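Local coordinates for serpin B3 (Homo sapiens, PDB 4ZK3), which probably acts as a serpin-type protease inhibitor and, as the psoriasis-associated Pso p27, forms a compact structure that assembles into large aggregates, at residues R20-I32 and T378-P390. Numbering follows the deposited sequence.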
loop_
_atom_site.group_PDB
_atom_site.type_symbol
_atom_site.label_atom_id
_atom_site.label_comp_id
_atom_site.label_asym_id
_atom_site.label_seq_id
_atom_site.Cartn_x
_atom_site.Cartn_y
_atom_site.Cartn_z
ATOM N N ARG A 20 11.411 -7.202 -4.077
ATOM C CA ARG A 20 11.837 -8.554 -4.420
ATOM C C ARG A 20 13.248 -8.925 -3.949
ATOM O O ARG A 20 13.553 -10.116 -3.797
ATOM C CB ARG A 20 11.836 -8.742 -5.911
ATOM C CG ARG A 20 10.435 -8.753 -6.469
ATOM C CD ARG A 20 10.453 -9.038 -7.934
ATOM N NE ARG A 20 10.817 -10.430 -8.121
ATOM C CZ ARG A 20 11.112 -10.977 -9.283
ATOM N NH1 ARG A 20 11.038 -10.259 -10.376
ATOM N NH2 ARG A 20 11.443 -12.259 -9.355
ATOM N N LYS A 21 14.093 -7.916 -3.730
ATOM C CA LYS A 21 15.488 -8.134 -3.347
ATOM C C LYS A 21 15.756 -8.469 -1.923
ATOM O O LYS A 21 16.833 -8.918 -1.639
ATOM C CB LYS A 21 16.301 -6.929 -3.698
ATOM C CG LYS A 21 16.230 -6.713 -5.196
ATOM C CD LYS A 21 16.891 -5.447 -5.615
ATOM C CE LYS A 21 16.911 -5.426 -7.119
ATOM N NZ LYS A 21 17.119 -4.034 -7.548
ATOM N N SER A 22 14.815 -8.237 -1.014
ATOM C CA SER A 22 15.041 -8.601 0.404
ATOM C C SER A 22 14.730 -10.078 0.560
ATOM O O SER A 22 14.066 -10.676 -0.309
ATOM C CB SER A 22 14.128 -7.833 1.342
ATOM O OG SER A 22 12.882 -8.516 1.417
ATOM N N LYS A 23 15.163 -10.625 1.701
ATOM C CA LYS A 23 15.056 -12.068 2.028
ATOM C C LYS A 23 13.635 -12.523 2.421
ATOM O O LYS A 23 13.254 -13.688 2.184
ATOM C CB LYS A 23 16.053 -12.446 3.146
ATOM C CG LYS A 23 15.681 -11.920 4.535
ATOM C CD LYS A 23 16.877 -11.347 5.270
ATOM C CE LYS A 23 17.325 -10.022 4.658
ATOM N NZ LYS A 23 18.694 -9.650 5.106
ATOM N N GLU A 24 12.857 -11.608 3.008
ATOM C CA GLU A 24 11.455 -11.880 3.352
ATOM C C GLU A 24 10.749 -12.628 2.210
ATOM O O GLU A 24 10.869 -12.280 1.048
ATOM C CB GLU A 24 10.715 -10.572 3.674
ATOM C CG GLU A 24 11.275 -9.774 4.868
ATOM C CD GLU A 24 11.144 -10.511 6.199
ATOM O OE1 GLU A 24 10.071 -11.141 6.412
ATOM O OE2 GLU A 24 12.108 -10.447 7.019
ATOM N N ASN A 25 10.068 -13.704 2.549
ATOM C CA ASN A 25 9.301 -14.460 1.581
ATOM C C ASN A 25 8.051 -13.658 1.147
ATOM O O ASN A 25 7.835 -13.416 -0.041
ATOM C CB ASN A 25 8.880 -15.794 2.189
ATOM C CG ASN A 25 10.066 -16.651 2.647
ATOM O OD1 ASN A 25 11.228 -16.449 2.253
ATOM N ND2 ASN A 25 9.764 -17.611 3.484
ATOM N N ASN A 26 7.257 -13.237 2.121
ATOM C CA ASN A 26 6.040 -12.436 1.841
ATOM C C ASN A 26 6.316 -10.960 1.663
ATOM O O ASN A 26 7.248 -10.404 2.317
ATOM C CB ASN A 26 5.057 -12.611 2.988
ATOM C CG ASN A 26 4.732 -14.035 3.185
ATOM O OD1 ASN A 26 4.925 -14.805 2.268
ATOM N ND2 ASN A 26 4.197 -14.399 4.326
ATOM N N ILE A 27 5.461 -10.307 0.852
ATOM C CA ILE A 27 5.563 -8.889 0.541
ATOM C C ILE A 27 4.116 -8.334 0.721
ATOM O O ILE A 27 3.157 -8.959 0.335
ATOM C CB ILE A 27 6.034 -8.689 -0.916
ATOM C CG1 ILE A 27 7.533 -9.076 -1.072
ATOM C CG2 ILE A 27 5.746 -7.267 -1.427
ATOM C CD1 ILE A 27 7.917 -9.159 -2.536
ATOM N N PHE A 28 3.964 -7.217 1.407
ATOM C CA PHE A 28 2.652 -6.592 1.521
ATOM C C PHE A 28 2.828 -5.122 1.895
ATOM O O PHE A 28 3.599 -4.759 2.816
ATOM C CB PHE A 28 1.747 -7.366 2.467
ATOM C CG PHE A 28 0.396 -6.834 2.518
ATOM C CD1 PHE A 28 -0.502 -7.100 1.486
ATOM C CD2 PHE A 28 0.027 -5.965 3.543
ATOM C CE1 PHE A 28 -1.776 -6.535 1.495
ATOM C CE2 PHE A 28 -1.241 -5.360 3.535
ATOM C CZ PHE A 28 -2.150 -5.665 2.524
ATOM N N TYR A 29 2.142 -4.241 1.133
ATOM C CA TYR A 29 2.344 -2.797 1.254
ATOM C C TYR A 29 1.168 -2.078 0.591
ATOM O O TYR A 29 0.379 -2.696 -0.173
ATOM C CB TYR A 29 3.643 -2.326 0.611
ATOM C CG TYR A 29 3.780 -2.559 -0.898
ATOM C CD1 TYR A 29 4.196 -3.816 -1.395
ATOM C CD2 TYR A 29 3.636 -1.519 -1.797
ATOM C CE1 TYR A 29 4.331 -4.039 -2.777
ATOM C CE2 TYR A 29 3.778 -1.721 -3.159
ATOM C CZ TYR A 29 4.114 -2.991 -3.650
ATOM O OH TYR A 29 4.323 -3.171 -5.019
ATOM N N SER A 30 1.011 -0.838 1.009
ATOM C CA SER A 30 0.025 0.071 0.414
ATOM C C SER A 30 0.718 1.106 -0.430
ATOM O O SER A 30 1.198 2.126 0.085
ATOM C CB SER A 30 -0.816 0.784 1.463
ATOM O OG SER A 30 -1.639 1.745 0.774
ATOM N N PRO A 31 0.671 0.913 -1.747
ATOM C CA PRO A 31 1.274 1.919 -2.607
ATOM C C PRO A 31 0.606 3.281 -2.484
ATOM O O PRO A 31 1.257 4.320 -2.573
ATOM C CB PRO A 31 1.037 1.368 -4.023
ATOM C CG PRO A 31 -0.048 0.326 -3.891
ATOM C CD PRO A 31 0.066 -0.211 -2.486
ATOM N N ILE A 32 -0.692 3.301 -2.235
ATOM C CA ILE A 32 -1.439 4.579 -2.137
ATOM C C ILE A 32 -1.018 5.365 -0.923
ATOM O O ILE A 32 -0.909 6.619 -0.952
ATOM C CB ILE A 32 -2.950 4.308 -2.080
ATOM C CG1 ILE A 32 -3.486 4.165 -3.480
ATOM C CG2 ILE A 32 -3.689 5.493 -1.492
ATOM C CD1 ILE A 32 -3.363 5.458 -4.300
ATOM N N THR A 378 -12.866 3.725 -8.790
ATOM C CA THR A 378 -11.691 4.513 -9.126
ATOM C C THR A 378 -10.624 3.717 -9.737
ATOM O O THR A 378 -9.607 4.268 -10.133
ATOM C CB THR A 378 -11.101 5.165 -7.892
ATOM O OG1 THR A 378 -10.618 4.160 -6.982
ATOM C CG2 THR A 378 -12.167 6.000 -7.206
ATOM N N ASN A 379 -10.796 2.401 -9.753
ATOM C CA ASN A 379 -9.732 1.513 -10.223
ATOM C C ASN A 379 -8.313 1.625 -9.532
ATOM O O ASN A 379 -7.225 1.544 -10.169
ATOM C CB ASN A 379 -9.628 1.677 -11.726
ATOM C CG ASN A 379 -9.167 0.408 -12.397
ATOM O OD1 ASN A 379 -9.665 -0.688 -12.138
ATOM N ND2 ASN A 379 -8.210 0.554 -13.282
ATOM N N SER A 380 -8.334 1.855 -8.243
ATOM C CA SER A 380 -7.129 2.132 -7.487
ATOM C C SER A 380 -6.700 0.912 -6.690
ATOM O O SER A 380 -7.526 0.298 -5.999
ATOM C CB SER A 380 -7.383 3.277 -6.529
ATOM O OG SER A 380 -7.711 4.398 -7.303
ATOM N N ILE A 381 -5.420 0.586 -6.748
ATOM C CA ILE A 381 -4.902 -0.541 -5.967
ATOM C C ILE A 381 -4.414 0.022 -4.659
ATOM O O ILE A 381 -3.434 0.792 -4.611
ATOM C CB ILE A 381 -3.860 -1.319 -6.756
ATOM C CG1 ILE A 381 -4.516 -1.827 -8.082
ATOM C CG2 ILE A 381 -3.377 -2.509 -5.913
ATOM C CD1 ILE A 381 -3.532 -2.619 -8.946
ATOM N N LEU A 382 -5.152 -0.297 -3.605
ATOM C CA LEU A 382 -4.873 0.227 -2.262
ATOM C C LEU A 382 -3.762 -0.557 -1.541
ATOM O O LEU A 382 -3.020 0.038 -0.726
ATOM C CB LEU A 382 -6.147 0.176 -1.421
ATOM C CG LEU A 382 -7.349 0.965 -1.999
ATOM C CD1 LEU A 382 -8.602 0.733 -1.204
ATOM C CD2 LEU A 382 -7.126 2.416 -2.231
ATOM N N PHE A 383 -3.717 -1.867 -1.803
ATOM C CA PHE A 383 -2.793 -2.764 -1.131
ATOM C C PHE A 383 -2.403 -3.829 -2.135
ATOM O O PHE A 383 -3.243 -4.258 -2.970
ATOM C CB PHE A 383 -3.417 -3.521 0.077
ATOM C CG PHE A 383 -3.990 -2.627 1.189
ATOM C CD1 PHE A 383 -3.204 -2.180 2.254
ATOM C CD2 PHE A 383 -5.358 -2.285 1.155
ATOM C CE1 PHE A 383 -3.785 -1.415 3.281
ATOM C CE2 PHE A 383 -5.924 -1.471 2.132
ATOM C CZ PHE A 383 -5.137 -1.041 3.207
ATOM N N TYR A 384 -1.137 -4.269 -2.036
ATOM C CA TYR A 384 -0.576 -5.237 -2.992
ATOM C C TYR A 384 0.400 -6.140 -2.271
ATOM O O TYR A 384 1.121 -5.697 -1.393
ATOM C CB TYR A 384 0.150 -4.517 -4.161
ATOM C CG TYR A 384 0.579 -5.406 -5.289
ATOM C CD1 TYR A 384 1.796 -6.047 -5.277
ATOM C CD2 TYR A 384 -0.276 -5.643 -6.379
ATOM C CE1 TYR A 384 2.183 -6.843 -6.328
ATOM C CE2 TYR A 384 0.091 -6.476 -7.424
ATOM C CZ TYR A 384 1.300 -7.106 -7.366
ATOM O OH TYR A 384 1.708 -7.904 -8.414
ATOM N N GLY A 385 0.432 -7.400 -2.674
ATOM C CA GLY A 385 1.209 -8.371 -1.950
ATOM C C GLY A 385 1.535 -9.646 -2.649
ATOM O O GLY A 385 0.975 -9.978 -3.704
ATOM N N ARG A 386 2.491 -10.351 -2.057
ATOM C CA ARG A 386 2.849 -11.694 -2.480
ATOM C C ARG A 386 2.873 -12.581 -1.252
ATOM O O ARG A 386 3.497 -12.223 -0.211
ATOM C CB ARG A 386 4.241 -11.751 -3.100
ATOM C CG ARG A 386 4.695 -13.212 -3.311
ATOM C CD ARG A 386 6.054 -13.296 -3.900
ATOM N NE ARG A 386 7.059 -13.046 -2.933
ATOM C CZ ARG A 386 8.309 -12.630 -3.188
ATOM N NH1 ARG A 386 8.738 -12.335 -4.404
ATOM N NH2 ARG A 386 9.148 -12.498 -2.175
ATOM N N PHE A 387 2.123 -13.662 -1.333
ATOM C CA PHE A 387 2.118 -14.701 -0.293
ATOM C C PHE A 387 2.927 -15.902 -0.753
ATOM O O PHE A 387 2.475 -16.638 -1.607
ATOM C CB PHE A 387 0.708 -15.185 -0.050
ATOM C CG PHE A 387 0.584 -16.073 1.171
ATOM C CD1 PHE A 387 0.783 -15.549 2.444
ATOM C CD2 PHE A 387 0.307 -17.447 1.030
ATOM C CE1 PHE A 387 0.667 -16.362 3.560
ATOM C CE2 PHE A 387 0.163 -18.255 2.147
ATOM C CZ PHE A 387 0.348 -17.703 3.413
ATOM N N SER A 388 4.123 -16.078 -0.194
ATOM C CA SER A 388 5.045 -17.129 -0.560
ATOM C C SER A 388 5.043 -18.280 0.425
ATOM O O SER A 388 5.356 -19.409 0.055
ATOM C CB SER A 388 6.463 -16.549 -0.599
ATOM O OG SER A 388 6.542 -15.540 -1.611
ATOM N N SER A 389 4.801 -17.979 1.702
ATOM C CA SER A 389 4.746 -19.006 2.746
ATOM C C SER A 389 4.028 -18.565 3.991
ATOM O O SER A 389 4.239 -17.449 4.430
ATOM C CB SER A 389 6.158 -19.387 3.197
ATOM O OG SER A 389 6.084 -20.365 4.238
ATOM N N PRO A 390 3.257 -19.470 4.620
ATOM C CA PRO A 390 2.943 -19.172 6.014
ATOM C C PRO A 390 4.198 -19.246 6.882
ATOM O O PRO A 390 5.273 -19.687 6.472
ATOM C CB PRO A 390 1.940 -20.260 6.415
ATOM C CG PRO A 390 2.204 -21.385 5.493
ATOM C CD PRO A 390 2.890 -20.846 4.254
ATOM O OXT PRO A 390 4.170 -18.806 8.026
HETATM O O HOH W 1 11.854 -11.969 -4.499
HETATM O O HOH W 2 11.337 -12.604 -6.375
#
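Ile-27 CD1 lies over the centre of one face of the Arg-386 guanidinium, 3.6 Å from CZ, while Asn-25 O, Glu-24 O and a water lie at its edge. Arg-386 NE and NH2 both grip Asn-25 O, NH2 at 2.7 Å, the oxygen nearly in the guanidinium plane; after an extended start, the bend at chi3 (77°) turns the group toward this carbonyl. Ser-388 OG adds a third bond to Asn-25 O from above the carbonyl plane. Planes 7° apart but centroids separated by 5.8 Å show that the rings of Phe-28 and Phe-383 barely overlap; the closest approach is Phe-28 CZ to Phe-383 CB, 3.5 Å, with Phe-383 CD1 close behind. The Asn-26 amide binds the backbone just past the strand: OD1 accepts from the backbone N of Ser-388 and Ser-389, and ND2 donates to Ser-389 O at 3.1 Å. Between this end and Ser-30, hydrogen-bonded pairs Ile-27/Arg-386 and Tyr-29/Tyr-384 flank non-hydrogen-bonded Phe-28/Gly-385, antiparallel at 171°. Ser-30 OG donates to Leu-382 O at 2.7 Å and caps Ser-33 N, joining helix 31-42 to the strand. Three donors, two from a cation, should polarise the Asn-25 carbonyl, and Glu-258, salt-bridged to Arg-386 NH1, probably offsets the charge in serpin sheet B, where strand 380-387 lies between 27-29 and 369-375.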